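Long-range contacts in hypothetical protein DR_0824 (Deinococcus radiodurans, PDB 2IMR), which catalyses the zinc-dependent deamination of aminodeoxyfutalosine to futalosine, a step in menaquinone biosynthesis: residues C43-T48 / D379-V384; I91-V96 / A386-G391. All blocks are in the same frame, centred on the assembly; numbering follows the deposited sequence.

Contact 1: C43-T48 / D379-V384; sequences CDVLYT and DPRVLV
Val45 and Val384 meet tip to tip where a short β-strand rests on the start of helix 380-395. This is strand-on-helix packing: strand 45-47, the middle strand of a small mixed sheet between 53-54 and 90-91, runs at 40° to the helix segment 380-384, with the two axes 8.6 Å apart at their closest. The tight part is the valine pair. Val45 holds CG1 anti to its backbone N (chi1 175°), and this methyl presses on Val384 CG2 at 3.5 Å, closer than carbons usually come; it also lies 3.8 Å from Val384 CB. The other methyl of the helix valine, CG1, sits 3.8 Å from Tyr47 CB, two residues further along the same strand. One side chain thus packs against two strand residues that point the same way, while Leu46 between them turns away to the other side of the sheet. An alanine in place of Val384 would probably cost Val45 CG1 its tightest contact, leaving it only the helix CB from that residue, and take from Tyr47 CB the methyl that packs against it.

Toward the start of the helix the fit slackens and the residues become partly exposed. Val45 CG2 reaches Pro380 CB at 4.0 Å, the two side chains crossing at about a right angle. Arg381 offers Val45 little more than the first part of its chain, its CG lying 4.4 Å from Val45 CG1. The side chain also touches Ala53 of strand 53-54 and Ser55, and its charged end turns back to its own segment. There Arg381 NE donates to the syn lone pair of Asp379 OD1 at 3.1 Å, a fairly straight bond (161°) with the oxygen close to the guanidinium plane.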
loop_
_atom_site.group_PDB
_atom_site.type_symbol
_atom_site.label_atom_id
_atom_site.label_comp_id
_atom_site.label_asym_id
_atom_site.label_seq_id
_atom_site.Cartn_x
_atom_site.Cartn_y
_atom_site.Cartn_z
ATOM N N CYS A 43 19.917 12.558 -13.659
ATOM C CA CYS A 43 18.783 11.645 -13.754
ATOM C C CYS A 43 17.556 12.378 -14.276
ATOM O O CYS A 43 17.579 13.599 -14.452
ATOM C CB CYS A 43 18.485 11.028 -12.384
ATOM S SG CYS A 43 18.161 12.202 -11.032
ATOM N N ASP A 44 16.482 11.636 -14.526
ATOM C CA ASP A 44 15.261 12.250 -15.025
ATOM C C ASP A 44 14.445 12.795 -13.873
ATOM O O ASP A 44 13.818 13.847 -13.987
ATOM C CB ASP A 44 14.442 11.238 -15.827
ATOM C CG ASP A 44 15.185 10.733 -17.046
ATOM O OD1 ASP A 44 15.830 11.557 -17.729
ATOM O OD2 ASP A 44 15.122 9.520 -17.331
ATOM N N VAL A 45 14.452 12.074 -12.759
ATOM C CA VAL A 45 13.723 12.497 -11.576
ATOM C C VAL A 45 14.549 12.258 -10.324
ATOM O O VAL A 45 15.011 11.143 -10.066
ATOM C CB VAL A 45 12.382 11.741 -11.424
ATOM C CG1 VAL A 45 11.721 12.126 -10.111
ATOM C CG2 VAL A 45 11.469 12.067 -12.589
ATOM N N LEU A 46 14.727 13.320 -9.548
ATOM C CA LEU A 46 15.485 13.257 -8.313
ATOM C C LEU A 46 14.608 13.552 -7.105
ATOM O O LEU A 46 13.818 14.493 -7.123
ATOM C CB LEU A 46 16.625 14.278 -8.348
ATOM C CG LEU A 46 17.194 14.666 -6.980
ATOM C CD1 LEU A 46 18.053 13.539 -6.442
ATOM C CD2 LEU A 46 18.015 15.944 -7.107
ATOM N N TYR A 47 14.740 12.744 -6.061
ATOM C CA TYR A 47 13.995 12.987 -4.835
ATOM C C TYR A 47 14.978 12.908 -3.675
ATOM O O TYR A 47 15.584 11.864 -3.433
ATOM C CB TYR A 47 12.870 11.971 -4.630
ATOM C CG TYR A 47 12.045 12.309 -3.408
ATOM C CD1 TYR A 47 11.305 13.492 -3.355
ATOM C CD2 TYR A 47 12.072 11.500 -2.273
ATOM C CE1 TYR A 47 10.619 13.865 -2.200
ATOM C CE2 TYR A 47 11.389 11.865 -1.112
ATOM C CZ TYR A 47 10.668 13.052 -1.084
ATOM O OH TYR A 47 10.007 13.433 0.062
ATOM N N THR A 48 15.130 14.021 -2.961
ATOM C CA THR A 48 16.059 14.106 -1.838
ATOM C C THR A 48 15.452 13.677 -0.508
ATOM O O THR A 48 14.230 13.634 -0.354
ATOM C CB THR A 48 16.593 15.541 -1.694
ATOM O OG1 THR A 48 15.498 16.437 -1.475
ATOM C CG2 THR A 48 17.319 15.961 -2.958
ATOM N N ASP A 379 2.604 14.371 -13.627
ATOM C CA ASP A 379 4.007 14.713 -13.434
ATOM C C ASP A 379 4.762 13.564 -12.759
ATOM O O ASP A 379 4.428 13.165 -11.648
ATOM C CB ASP A 379 4.113 15.974 -12.582
ATOM C CG ASP A 379 5.544 16.352 -12.280
ATOM O OD1 ASP A 379 6.350 16.447 -13.230
ATOM O OD2 ASP A 379 5.860 16.558 -11.091
ATOM N N PRO A 380 5.787 13.018 -13.434
ATOM C CA PRO A 380 6.603 11.912 -12.918
ATOM C C PRO A 380 7.130 12.149 -11.507
ATOM O O PRO A 380 7.345 11.204 -10.748
ATOM C CB PRO A 380 7.724 11.815 -13.945
ATOM C CG PRO A 380 7.014 12.165 -15.216
ATOM C CD PRO A 380 6.203 13.374 -14.802
ATOM N N ARG A 381 7.343 13.415 -11.162
ATOM C CA ARG A 381 7.837 13.763 -9.837
ATOM C C ARG A 381 6.844 13.319 -8.766
ATOM O O ARG A 381 7.229 12.958 -7.654
ATOM C CB ARG A 381 8.083 15.275 -9.752
ATOM C CG ARG A 381 9.288 15.729 -10.574
ATOM C CD ARG A 381 9.457 17.244 -10.608
ATOM N NE ARG A 381 8.562 17.869 -11.576
ATOM C CZ ARG A 381 8.712 19.105 -12.045
ATOM N NH1 ARG A 381 9.728 19.857 -11.636
ATOM N NH2 ARG A 381 7.851 19.587 -12.930
ATOM N N VAL A 382 5.562 13.347 -9.110
ATOM C CA VAL A 382 4.512 12.940 -8.186
ATOM C C VAL A 382 4.619 11.444 -7.884
ATOM O O VAL A 382 4.393 11.011 -6.753
ATOM C CB VAL A 382 3.116 13.244 -8.781
ATOM C CG1 VAL A 382 2.026 12.608 -7.933
ATOM C CG2 VAL A 382 2.913 14.749 -8.869
ATOM N N LEU A 383 4.969 10.664 -8.901
ATOM C CA LEU A 383 5.093 9.217 -8.750
ATOM C C LEU A 383 6.229 8.843 -7.812
ATOM O O LEU A 383 6.060 8.019 -6.914
ATOM C CB LEU A 383 5.316 8.563 -10.119
ATOM C CG LEU A 383 4.258 8.855 -11.185
ATOM C CD1 LEU A 383 4.657 8.210 -12.503
ATOM C CD2 LEU A 383 2.905 8.324 -10.718
ATOM N N VAL A 384 7.391 9.455 -8.017
ATOM C CA VAL A 384 8.544 9.164 -7.180
ATOM C C VAL A 384 8.326 9.613 -5.740
ATOM O O VAL A 384 8.626 8.875 -4.803
ATOM C CB VAL A 384 9.817 9.808 -7.769
ATOM C CG1 VAL A 384 11.004 9.587 -6.849
ATOM C CG2 VAL A 384 10.093 9.201 -9.134
#

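Contact 2: I91-V96 / A386-G391; sequences IAPPPV and AAVKGG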
loop_
_atom_site.group_PDB
_atom_site.type_symbol
_atom_site.label_atom_id
_atom_site.label_comp_id
_atom_site.label_asym_id
_atom_site.label_seq_id
_atom_site.Cartn_x
_atom_site.Cartn_y
_atom_site.Cartn_z
ATOM N N ILE A 91 16.836 8.863 -9.121
ATOM C CA ILE A 91 17.799 8.889 -8.035
ATOM C C ILE A 91 16.963 9.298 -6.835
ATOM O O ILE A 91 16.414 10.405 -6.803
ATOM C CB ILE A 91 18.922 9.923 -8.240
ATOM C CG1 ILE A 91 19.839 9.478 -9.382
ATOM C CG2 ILE A 91 19.718 10.062 -6.955
ATOM C CD1 ILE A 91 21.002 10.415 -9.646
ATOM N N ALA A 92 16.847 8.399 -5.862
ATOM C CA ALA A 92 16.054 8.662 -4.667
ATOM C C ALA A 92 16.225 7.547 -3.650
ATOM O O ALA A 92 16.722 6.467 -3.976
ATOM C CB ALA A 92 14.571 8.796 -5.045
ATOM N N PRO A 93 15.822 7.794 -2.393
ATOM C CA PRO A 93 15.955 6.756 -1.373
ATOM C C PRO A 93 15.163 5.537 -1.839
ATOM O O PRO A 93 14.296 5.660 -2.708
ATOM C CB PRO A 93 15.333 7.408 -0.139
ATOM C CG PRO A 93 15.631 8.866 -0.347
ATOM C CD PRO A 93 15.319 9.050 -1.808
ATOM N N PRO A 94 15.459 4.347 -1.290
ATOM C CA PRO A 94 14.711 3.159 -1.712
ATOM C C PRO A 94 13.225 3.373 -1.430
ATOM O O PRO A 94 12.856 3.867 -0.365
ATOM C CB PRO A 94 15.321 2.045 -0.865
ATOM C CG PRO A 94 15.818 2.769 0.354
ATOM C CD PRO A 94 16.427 4.009 -0.235
ATOM N N PRO A 95 12.358 3.004 -2.382
ATOM C CA PRO A 95 10.916 3.184 -2.194
ATOM C C PRO A 95 10.285 2.281 -1.145
ATOM O O PRO A 95 10.787 1.202 -0.836
ATOM C CB PRO A 95 10.359 2.923 -3.586
ATOM C CG PRO A 95 11.274 1.844 -4.096
ATOM C CD PRO A 95 12.642 2.351 -3.674
ATOM N N VAL A 96 9.172 2.746 -0.600
ATOM C CA VAL A 96 8.432 1.997 0.399
ATOM C C VAL A 96 7.345 1.191 -0.304
ATOM O O VAL A 96 6.666 1.702 -1.198
ATOM C CB VAL A 96 7.747 2.946 1.410
ATOM C CG1 VAL A 96 6.767 2.163 2.286
ATOM C CG2 VAL A 96 8.800 3.642 2.267
ATOM N N ALA A 386 5.567 9.873 -4.211
ATOM C CA ALA A 386 4.598 8.951 -3.632
ATOM C C ALA A 386 5.273 7.651 -3.203
ATOM O O ALA A 386 5.042 7.152 -2.101
ATOM C CB ALA A 386 3.492 8.651 -4.642
ATOM N N ALA A 387 6.112 7.108 -4.079
ATOM C CA ALA A 387 6.801 5.856 -3.792
ATOM C C ALA A 387 7.637 5.932 -2.525
ATOM O O ALA A 387 7.675 4.986 -1.735
ATOM C CB ALA A 387 7.688 5.461 -4.974
ATOM N N VAL A 388 8.300 7.065 -2.327
ATOM C CA VAL A 388 9.161 7.240 -1.167
ATOM C C VAL A 388 8.500 7.919 0.032
ATOM O O VAL A 388 8.313 7.294 1.079
ATOM C CB VAL A 388 10.431 8.030 -1.551
ATOM C CG1 VAL A 388 11.332 8.194 -0.335
ATOM C CG2 VAL A 388 11.168 7.307 -2.668
ATOM N N LYS A 389 8.153 9.196 -0.113
ATOM C CA LYS A 389 7.546 9.933 0.992
ATOM C C LYS A 389 6.121 9.491 1.297
ATOM O O LYS A 389 5.757 9.322 2.458
ATOM C CB LYS A 389 7.562 11.436 0.710
ATOM C CG LYS A 389 7.034 12.280 1.873
ATOM C CD LYS A 389 7.856 12.056 3.140
ATOM C CE LYS A 389 7.336 12.895 4.300
ATOM N NZ LYS A 389 8.177 12.756 5.526
ATOM N N GLY A 390 5.316 9.313 0.257
ATOM C CA GLY A 390 3.945 8.882 0.463
ATOM C C GLY A 390 3.895 7.602 1.282
ATOM O O GLY A 390 3.165 7.514 2.267
ATOM N N GLY A 391 4.684 6.609 0.876
ATOM C CA GLY A 391 4.712 5.340 1.585
ATOM C C GLY A 391 5.209 5.452 3.013
ATOM O O GLY A 391 4.680 4.804 3.922
#
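Val96 joins helix 380-395 through both its backbone and its side chain. Its N-H donates to Ala387 O, 2.9 Å from Val96 N, with an N-H...O angle of 159° and the donor tilted 30° from the carbonyl plane. The acceptor fits the π-type turn at 386-390, where Gly391 N bonds to Ala386 O at 3.0 Å, one residue further back than in a regular α-helix; this probably leaves Ala387 O for the loop.

From CB outward, the Val96 side chain meets mostly helix backbone within this contact, and it also touches Val395 further along the helix. CB is 3.7 Å from Ala387 O and also touches Gly391 CA. CG1, anti to the backbone N (chi1 169°), rests 3.7 Å from Gly391 C and equally near that residue's O. CG2, on the side of the backbone N, is 3.9 Å from Val388 O. This closeness depends on glycine at position 391, since a CB there would stand only 2.6 Å from Val96 CB.

Earlier in the loop the roles reverse, and the helix supplies the side chain. Val388 sends CG2 to Pro93 O at 3.5 Å and CG1 to Pro93 CB at 4.1 Å, while Pro95 CB packs on Ala387 CB. The three prolines run in an extended course past Val388, with Pro94 CB directed away from the helix, and Trp414 NE1 makes a hydrogen bond to Ala92 O.

Leaving the small sheet at strand 90-91, the loop runs along helix 380-395, with helix 365-374 alongside: its Arg365 touches Pro94 and Pro95, and its Val368 meets Ala387. The chain then enters strand 97-98, just ahead of the zinc ligands His99 and His101.

Contacts 1 and 2 lie about 10 Å apart, centre to centre, on successive parts of the same helix, 380-395. Along the chain the segments alternate: 43-48, 91-96, 379-384, 386-391, so the two N-terminal segments both come back to one helix near the end of the chain. They also meet each other, as strand 45-47 runs parallel to 90-91 in the small mixed sheet, with a probable hydrogen bond from Tyr47 N to Ile91 O. Contact 1 seats that sheet on the start of the helix; contact 2 follows the chain from the sheet into the metal-binding barrel of the amidohydrolase fold. Helix 380-395 thus packs against both the small sheet and the chain leading into the barrel.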